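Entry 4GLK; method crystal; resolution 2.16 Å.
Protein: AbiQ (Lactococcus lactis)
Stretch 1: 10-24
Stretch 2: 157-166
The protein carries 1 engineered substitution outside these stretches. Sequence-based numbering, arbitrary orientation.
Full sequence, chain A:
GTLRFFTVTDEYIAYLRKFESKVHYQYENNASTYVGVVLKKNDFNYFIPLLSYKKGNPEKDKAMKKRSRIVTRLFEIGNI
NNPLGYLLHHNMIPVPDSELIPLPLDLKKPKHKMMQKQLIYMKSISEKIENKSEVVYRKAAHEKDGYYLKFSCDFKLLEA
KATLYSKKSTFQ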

# COMPACT_ATOMS: atom_id res chain seq x y z
N ASP A 10 4.01 -14.65 -2.39
CA ASP A 10 3.17 -14.93 -3.55
C ASP A 10 2.00 -15.81 -3.12
O ASP A 10 0.89 -15.61 -3.60
N GLU A 11 2.25 -16.72 -2.15
CA GLU A 11 1.26 -17.64 -1.60
C GLU A 11 0.13 -16.91 -0.87
O GLU A 11 -1.04 -17.13 -1.17
N TYR A 12 0.49 -15.99 0.07
CA TYR A 12 -0.48 -15.18 0.78
C TYR A 12 -1.28 -14.26 -0.17
O TYR A 12 -2.49 -14.12 -0.00
N ILE A 13 -0.60 -13.63 -1.15
CA ILE A 13 -1.28 -12.76 -2.13
C ILE A 13 -2.28 -13.57 -2.97
O ILE A 13 -3.43 -13.14 -3.11
N ALA A 14 -1.85 -14.75 -3.47
CA ALA A 14 -2.70 -15.64 -4.27
C ALA A 14 -3.92 -16.05 -3.45
O ALA A 14 -5.00 -16.15 -4.00
N TYR A 15 -3.74 -16.22 -2.12
CA TYR A 15 -4.81 -16.57 -1.20
C TYR A 15 -5.81 -15.42 -1.01
O TYR A 15 -7.01 -15.68 -1.02
N LEU A 16 -5.32 -14.17 -0.83
CA LEU A 16 -6.22 -13.02 -0.69
C LEU A 16 -6.99 -12.77 -1.98
O LEU A 16 -8.17 -12.44 -1.91
N ARG A 17 -6.34 -12.96 -3.15
CA ARG A 17 -6.95 -12.76 -4.47
C ARG A 17 -8.08 -13.76 -4.77
O ARG A 17 -8.86 -13.53 -5.70
N LYS A 18 -8.20 -14.86 -3.98
CA LYS A 18 -9.32 -15.81 -4.06
C LYS A 18 -10.63 -15.08 -3.69
O LYS A 18 -11.66 -15.34 -4.29
N PHE A 19 -10.55 -14.16 -2.71
CA PHE A 19 -11.69 -13.42 -2.12
C PHE A 19 -11.78 -11.95 -2.55
O PHE A 19 -12.89 -11.43 -2.63
N GLU A 20 -10.63 -11.29 -2.84
CA GLU A 20 -10.58 -9.90 -3.27
C GLU A 20 -9.69 -9.70 -4.50
O GLU A 20 -8.47 -9.62 -4.37
N SER A 21 -10.31 -9.54 -5.69
CA SER A 21 -9.62 -9.32 -6.98
C SER A 21 -8.90 -7.96 -7.06
O SER A 21 -8.08 -7.73 -7.96
N LYS A 22 -9.24 -7.03 -6.13
CA LYS A 22 -8.64 -5.71 -6.09
C LYS A 22 -7.21 -5.77 -5.56
O LYS A 22 -6.43 -4.83 -5.78
N VAL A 23 -6.89 -6.86 -4.83
CA VAL A 23 -5.55 -7.11 -4.27
C VAL A 23 -4.59 -7.18 -5.47
O VAL A 23 -4.90 -7.85 -6.46
N HIS A 24 -3.48 -6.44 -5.41
CA HIS A 24 -2.52 -6.36 -6.51
C HIS A 24 -1.95 -7.67 -6.92
O HIS A 24 -1.53 -8.46 -6.07
N LEU A 157 -13.38 -8.43 5.22
CA LEU A 157 -13.30 -9.79 4.67
C LEU A 157 -11.82 -10.24 4.64
O LEU A 157 -11.51 -11.37 5.03
N LEU A 158 -10.91 -9.33 4.25
CA LEU A 158 -9.47 -9.60 4.20
C LEU A 158 -8.93 -9.89 5.60
O LEU A 158 -8.15 -10.82 5.76
N GLU A 159 -9.40 -9.15 6.61
CA GLU A 159 -9.05 -9.35 8.01
C GLU A 159 -9.50 -10.72 8.50
O GLU A 159 -8.71 -11.40 9.14
N ALA A 160 -10.73 -11.15 8.14
CA ALA A 160 -11.29 -12.46 8.49
C ALA A 160 -10.47 -13.56 7.85
O ALA A 160 -10.15 -14.55 8.51
N LYS A 161 -10.06 -13.36 6.59
CA LYS A 161 -9.26 -14.35 5.90
C LYS A 161 -7.76 -14.33 6.28
O LYS A 161 -7.13 -15.38 6.22
N ALA A 162 -7.24 -13.18 6.78
CA ALA A 162 -5.85 -13.08 7.25
C ALA A 162 -5.65 -13.90 8.52
O ALA A 162 -4.65 -14.59 8.65
N THR A 163 -6.62 -13.85 9.46
CA THR A 163 -6.51 -14.61 10.71
C THR A 163 -6.62 -16.11 10.44
O THR A 163 -5.95 -16.89 11.09
N LEU A 164 -7.45 -16.48 9.44
CA LEU A 164 -7.69 -17.85 8.96
C LEU A 164 -6.42 -18.43 8.34
O LEU A 164 -6.15 -19.60 8.55
N TYR A 165 -5.70 -17.62 7.60
CA TYR A 165 -4.49 -18.03 6.99
C TYR A 165 -3.52 -18.37 8.08
O TYR A 165 -2.92 -19.39 8.04
N SER A 166 -3.38 -17.50 9.05
CA SER A 166 -2.35 -17.69 10.05
C SER A 166 -2.68 -18.68 11.16
O SER A 166 -1.82 -19.06 11.89

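The contact between residues 10-24 and 157-166 joins two chain segments far apart in sequence and buries 619 Å², summed over both sides. Helix 10-16 and helix 157-166 run at 136° to one another, their axes 11.0 Å apart at closest approach, a spacing wide enough to be filled by large side chains.

At the leucine-rich part of the apolar centre, Leu 158 (chi1 m, chi2 t) is buried. Its CA-to-CB bond points sideways, but the end of the side chain comes nearer to the first stretch, and CD2 serves three neighbours there. It lies 3.8 Å from CD2 of Leu 16, which has the same m, t rotamer and likewise reaches in from a sideways start; the same Leu 158 CD2 is 3.8 Å from Glu 20 CB and 4.0 Å from Val 23 CG2. The type I turn from Glu 20 to Val 23 thus extends the apolar surface beyond the helix.

A cluster of three tyrosines, all with chi1 t, packs further along the helices. Tyr 165 points toward the first stretch and has the largest area covered in the contact. Tyr 12 directs its ring edge at the face of Tyr 165, with centroids 5.1 Å apart, planes at 79° and Tyr 12 CD1 3.8 Å from Tyr 165 CG. Tyr 15 meets the same ring obliquely, its CD2 3.4 Å from Tyr 165 CD2 and the planes at 58°. The far end of Tyr 12 reaches the small side chain of Ala 162, with OH 3.2 Å from Ala 162 CB; this hydroxyl is hydrogen-bonded elsewhere in the structure.

Nearer the solvent, Phe 19 (chi1 m) points toward the second helix and receives Lys 161 over one ring face. Lys 161 CG sits 3.7 Å from the Phe 19 ring centroid in a CH-pi contact, so the aliphatic part of the lysine does the packing. Its NZ is 5.3 Å from that centroid, at most a weak cation-pi attraction. Leu 157 (t, p) continues this border, placing CD2 3.9 Å from Phe 19 CB.

The polar edge contributes one hydrogen bond across the stretches: Tyr 15 OH donates to the backbone Lys 161 O at 2.8 Å. This carbonyl also accepts the helical bond from Tyr 165 N, at 3.0 Å, so the tyrosine adds a second donor without displacing the first. Within the first stretch, Arg 17 points away from the contact and its NE donates to Val 23 O at 2.8 Å, tying Arg 17 to the end of the turn.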

# COMPACT_ATOMS: atom_id res chain seq x y z
CB ASP A 10 4.00 -15.60 -4.68
CG ASP A 10 5.05 -14.71 -5.36
OD1 ASP A 10 4.84 -13.47 -5.43
OD2 ASP A 10 6.07 -15.26 -5.87
CB GLU A 11 1.93 -18.71 -0.71
CG GLU A 11 2.85 -19.65 -1.47
CD GLU A 11 4.33 -19.28 -1.61
OE1 GLU A 11 5.16 -20.21 -1.62
OE2 GLU A 11 4.65 -18.07 -1.72
CB TYR A 12 0.20 -14.31 1.84
CG TYR A 12 -0.82 -13.55 2.65
CD1 TYR A 12 -1.75 -14.21 3.44
CD2 TYR A 12 -0.90 -12.16 2.56
CE1 TYR A 12 -2.70 -13.51 4.18
CE2 TYR A 12 -1.85 -11.45 3.29
CZ TYR A 12 -2.75 -12.13 4.10
OH TYR A 12 -3.69 -11.45 4.82
CB ILE A 13 -0.25 -11.99 -3.01
CG1 ILE A 13 0.56 -10.98 -2.14
CG2 ILE A 13 -0.90 -11.30 -4.23
CD1 ILE A 13 -0.24 -9.76 -1.53
CB ALA A 14 -1.94 -16.87 -4.73
CB TYR A 15 -4.23 -17.05 0.13
CG TYR A 15 -5.24 -17.16 1.26
CD1 TYR A 15 -6.01 -18.31 1.43
CD2 TYR A 15 -5.36 -16.14 2.20
CE1 TYR A 15 -6.88 -18.44 2.51
CE2 TYR A 15 -6.22 -16.26 3.29
CZ TYR A 15 -6.99 -17.40 3.43
OH TYR A 15 -7.85 -17.48 4.49
CB LEU A 16 -5.51 -11.72 -0.27
CG LEU A 16 -4.92 -11.63 1.13
CD1 LEU A 16 -4.49 -10.21 1.41
CD2 LEU A 16 -5.91 -12.09 2.22
CB ARG A 17 -5.92 -12.68 -5.60
CG ARG A 17 -4.96 -11.50 -5.47
CD ARG A 17 -4.09 -11.30 -6.70
NE ARG A 17 -4.75 -10.39 -7.65
CZ ARG A 17 -5.27 -10.77 -8.80
NH1 ARG A 17 -5.19 -12.03 -9.20
NH2 ARG A 17 -5.88 -9.88 -9.58
CB LYS A 18 -9.14 -16.94 -3.03
CG LYS A 18 -8.46 -18.19 -3.56
CD LYS A 18 -7.64 -18.90 -2.48
CE LYS A 18 -6.22 -19.15 -2.98
NZ LYS A 18 -5.46 -20.10 -2.12
CB PHE A 19 -11.64 -13.51 -0.59
CG PHE A 19 -11.28 -14.88 -0.05
CD1 PHE A 19 -12.23 -15.89 0.01
CD2 PHE A 19 -9.99 -15.15 0.38
CE1 PHE A 19 -11.90 -17.15 0.51
CE2 PHE A 19 -9.65 -16.42 0.87
CZ PHE A 19 -10.61 -17.41 0.94
CB GLU A 20 -10.15 -8.99 -2.09
CG GLU A 20 -10.24 -7.49 -2.37
CD GLU A 20 -11.58 -6.99 -2.89
OE1 GLU A 20 -12.47 -6.69 -2.06
OE2 GLU A 20 -11.75 -6.94 -4.13
CB SER A 21 -10.61 -9.42 -8.14
OG SER A 21 -11.76 -10.19 -7.85
CB LYS A 22 -9.49 -4.76 -5.25
CG LYS A 22 -10.70 -4.25 -6.00
CD LYS A 22 -11.60 -3.44 -5.09
CE LYS A 22 -12.97 -3.28 -5.74
NZ LYS A 22 -13.96 -2.68 -4.80
CB VAL A 23 -5.52 -8.39 -3.38
CG1 VAL A 23 -4.09 -8.76 -2.97
CG2 VAL A 23 -6.41 -8.22 -2.15
CB HIS A 24 -1.39 -5.35 -6.20
CG HIS A 24 -1.78 -3.91 -6.43
ND1 HIS A 24 -0.90 -3.02 -7.00
CD2 HIS A 24 -2.94 -3.27 -6.15
CE1 HIS A 24 -1.54 -1.87 -7.05
NE2 HIS A 24 -2.77 -1.97 -6.54
CB LEU A 157 -13.92 -9.81 3.26
CG LEU A 157 -13.71 -11.08 2.41
CD1 LEU A 157 -14.64 -12.19 2.85
CD2 LEU A 157 -13.93 -10.79 0.93
CB LEU A 158 -8.70 -8.46 3.52
CG LEU A 158 -8.89 -8.23 2.01
CD1 LEU A 158 -8.11 -7.02 1.57
CD2 LEU A 158 -8.34 -9.40 1.19
CB GLU A 159 -9.66 -8.26 8.90
CG GLU A 159 -8.92 -6.93 8.83
CD GLU A 159 -9.54 -5.78 9.60
OE1 GLU A 159 -9.02 -4.65 9.49
OE2 GLU A 159 -10.51 -6.01 10.35
CB ALA A 160 -12.74 -12.57 8.04
CB LYS A 161 -9.57 -14.40 4.40
CG LYS A 161 -10.66 -15.44 4.10
CD LYS A 161 -12.09 -14.93 4.22
CE LYS A 161 -13.09 -16.02 3.90
NZ LYS A 161 -13.45 -16.84 5.09
CB ALA A 162 -5.48 -11.62 7.51
CB THR A 163 -7.35 -14.04 11.89
OG1 THR A 163 -7.99 -15.10 12.64
CG2 THR A 163 -8.38 -13.05 11.44
CB LEU A 164 -8.78 -17.82 7.89
CG LEU A 164 -10.14 -18.42 8.22
CD1 LEU A 164 -10.77 -17.79 9.43
CD2 LEU A 164 -11.05 -18.35 7.03
CB TYR A 165 -3.91 -16.94 6.09
CG TYR A 165 -2.81 -17.40 5.18
CD1 TYR A 165 -1.51 -17.36 5.55
CD2 TYR A 165 -3.10 -17.90 3.95
CE1 TYR A 165 -0.52 -17.78 4.71
CE2 TYR A 165 -2.13 -18.34 3.12
CZ TYR A 165 -0.85 -18.27 3.51
OH TYR A 165 0.08 -18.70 2.67
CB SER A 166 -1.77 -16.37 10.57
OG SER A 166 -2.72 -15.47 11.06